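PDB 6GGR: bacteriophage virulence determinant from Salmonella enterica subsp. enterica serovar Typhimurium str. 14028S, which is a zinc metalloprotease effector of the PipA family that deactivates NF-kappa B, probably by cleaving subunits such as p65, with which it forms a complex. Local coordinates for residues Y48-G54 with R106-G110. Residues are numbered along the deposited sequence; the frame is centred on the assembly and turned at random.
Sequences YLISGPG and RWLLG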
loop_
_atom_site.group_PDB
_atom_site.type_symbol
_atom_site.label_atom_id
_atom_site.label_comp_id
_atom_site.label_asym_id
_atom_site.label_seq_id
_atom_site.Cartn_x
_atom_site.Cartn_y
_atom_site.Cartn_z
ATOM N N TYR B 48 -3.962 -8.444 -24.364
ATOM C CA TYR B 48 -2.929 -7.476 -24.714
ATOM C C TYR B 48 -2.150 -7.015 -23.488
ATOM O O TYR B 48 -0.963 -6.692 -23.596
ATOM C CB TYR B 48 -3.550 -6.266 -25.418
ATOM C CG TYR B 48 -4.266 -6.573 -26.724
ATOM C CD1 TYR B 48 -4.137 -7.810 -27.346
ATOM C CD2 TYR B 48 -5.067 -5.617 -27.338
ATOM C CE1 TYR B 48 -4.788 -8.086 -28.532
ATOM C CE2 TYR B 48 -5.722 -5.885 -28.527
ATOM C CZ TYR B 48 -5.578 -7.122 -29.118
ATOM O OH TYR B 48 -6.224 -7.401 -30.301
ATOM N N LEU B 49 -2.792 -6.978 -22.321
ATOM C CA LEU B 49 -2.142 -6.481 -21.113
ATOM C C LEU B 49 -1.491 -7.595 -20.299
ATOM O O LEU B 49 -0.421 -7.384 -19.718
ATOM C CB LEU B 49 -3.156 -5.733 -20.243
ATOM C CG LEU B 49 -2.625 -5.055 -18.975
ATOM C CD1 LEU B 49 -1.894 -3.764 -19.308
ATOM C CD2 LEU B 49 -3.752 -4.795 -17.989
ATOM N N ILE B 50 -2.104 -8.777 -20.252
ATOM C CA ILE B 50 -1.702 -9.848 -19.344
ATOM C C ILE B 50 -1.179 -11.027 -20.154
ATOM O O ILE B 50 -1.835 -11.481 -21.100
ATOM C CB ILE B 50 -2.873 -10.285 -18.447
ATOM C CG1 ILE B 50 -3.476 -9.078 -17.718
ATOM C CG2 ILE B 50 -2.425 -11.350 -17.455
ATOM C CD1 ILE B 50 -2.478 -8.248 -16.927
ATOM N N SER B 51 -0.008 -11.535 -19.767
ATOM C CA SER B 51 0.542 -12.746 -20.368
ATOM C C SER B 51 0.136 -13.991 -19.589
ATOM O O SER B 51 -0.353 -14.962 -20.174
ATOM C CB SER B 51 2.068 -12.664 -20.440
ATOM O OG SER B 51 2.642 -12.703 -19.145
ATOM N N GLY B 52 0.348 -13.980 -18.277
ATOM C CA GLY B 52 -0.034 -15.082 -17.432
ATOM C C GLY B 52 0.054 -14.721 -15.965
ATOM O O GLY B 52 0.364 -13.582 -15.598
ATOM N N PRO B 53 -0.226 -15.688 -15.093
ATOM C CA PRO B 53 -0.100 -15.436 -13.652
ATOM C C PRO B 53 1.351 -15.237 -13.248
ATOM O O PRO B 53 2.276 -15.744 -13.887
ATOM C CB PRO B 53 -0.684 -16.699 -13.006
ATOM C CG PRO B 53 -1.303 -17.501 -14.107
ATOM C CD PRO B 53 -0.703 -17.047 -15.393
ATOM N N GLY B 54 1.540 -14.492 -12.160
ATOM C CA GLY B 54 2.867 -14.226 -11.637
ATOM C C GLY B 54 2.874 -13.093 -10.631
ATOM O O GLY B 54 2.384 -11.996 -10.922
ATOM N N ARG B 106 4.216 -8.262 -22.262
ATOM C CA ARG B 106 2.989 -8.204 -21.429
ATOM C C ARG B 106 3.280 -8.323 -19.897
ATOM O O ARG B 106 4.411 -8.578 -19.510
ATOM C CB ARG B 106 1.875 -9.162 -21.872
ATOM C CG ARG B 106 1.978 -9.661 -23.291
ATOM C CD ARG B 106 1.295 -8.769 -24.311
ATOM N NE ARG B 106 0.439 -9.535 -25.210
ATOM C CZ ARG B 106 0.016 -9.128 -26.393
ATOM N NH1 ARG B 106 0.341 -7.951 -26.875
ATOM N NH2 ARG B 106 -0.766 -9.907 -27.080
ATOM N N TRP B 107 2.264 -8.117 -19.056
ATOM C CA TRP B 107 2.464 -8.043 -17.582
ATOM C C TRP B 107 1.992 -9.310 -16.936
ATOM O O TRP B 107 1.134 -9.982 -17.446
ATOM C CB TRP B 107 1.722 -6.822 -16.941
ATOM C CG TRP B 107 2.196 -5.496 -17.411
ATOM C CD1 TRP B 107 2.008 -4.962 -18.615
ATOM C CD2 TRP B 107 2.908 -4.524 -16.656
ATOM N NE1 TRP B 107 2.568 -3.742 -18.682
ATOM C CE2 TRP B 107 3.131 -3.446 -17.482
ATOM C CE3 TRP B 107 3.381 -4.482 -15.349
ATOM C CZ2 TRP B 107 3.801 -2.341 -17.066
ATOM C CZ3 TRP B 107 4.044 -3.402 -14.943
ATOM C CH2 TRP B 107 4.256 -2.341 -15.783
ATOM N N LEU B 108 2.636 -9.647 -15.826
ATOM C CA LEU B 108 2.153 -10.744 -14.997
ATOM C C LEU B 108 1.023 -10.255 -14.103
ATOM O O LEU B 108 1.106 -9.175 -13.510
ATOM C CB LEU B 108 3.287 -11.304 -14.138
ATOM C CG LEU B 108 4.390 -12.091 -14.853
ATOM C CD1 LEU B 108 5.528 -12.420 -13.895
ATOM C CD2 LEU B 108 3.825 -13.363 -15.464
ATOM N N LEU B 109 -0.040 -11.047 -14.013
ATOM C CA LEU B 109 -1.167 -10.720 -13.144
ATOM C C LEU B 109 -0.954 -11.409 -11.800
ATOM O O LEU B 109 -1.105 -12.628 -11.684
ATOM C CB LEU B 109 -2.484 -11.139 -13.789
ATOM C CG LEU B 109 -3.730 -10.920 -12.926
ATOM C CD1 LEU B 109 -3.878 -9.456 -12.545
ATOM C CD2 LEU B 109 -4.980 -11.414 -13.635
ATOM N N GLY B 110 -0.590 -10.629 -10.782
ATOM C CA GLY B 110 -0.467 -11.156 -9.435
ATOM C C GLY B 110 -1.810 -11.235 -8.738
ATOM O O GLY B 110 -2.061 -10.510 -7.769
#
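Ile50 sits at the apolar centre of this contact, a parallel pairing of two beta bridges (Ile50-Trp107, Pro53-Leu109) by which the chain leaving helix 45-49 flanks strand 107-111, an outermost strand of the three-stranded mixed sheet. Its CG2 lies 3.7 Å from CB of Leu109, and its CD1 is 4.4 Å from CB of Trp107, on whose side of the sheet the isoleucine also projects. Leu49 points its CA-to-CB bond away, yet its end returns, bringing CD1 within 4.1 Å of Trp107 CD1. Helix 64-84 covers Ile50 and Leu109 through Tyr67, while Leu100 of helix 86-100 packs on Leu49 and Trp107.

Four backbone hydrogen bonds stitch the segments together. Trp107 N donates to Leu49 O (2.9 Å) and Ser51 N to Trp107 O (3.0 Å), so Trp107 bonds to residues on both sides of Ile50, as a parallel bridge requires. Beyond the corner at Gly52, where segment 48-54 spends one extra residue, Leu109 bonds likewise around Pro53, its N donating to Gly52 O (3.0 Å) and its O accepting from Gly54 N (3.3 Å). Proline fits here because the bridge asks nothing of its nitrogen. Leu108 turns its backbone the other way, to Lys131 and Ile133, tying strand 107-111 to strand 132-135. The side chain of Trp107 is about 7 Å from that of His170, a zinc-binding residue metal-free in this model, close to the probable catalytic site.

At the polar margin Arg106 extends along the end of the helix: one guanidinium face lies against Tyr48 CA, and Arg106 CD approaches Tyr48 O to 3.2 Å.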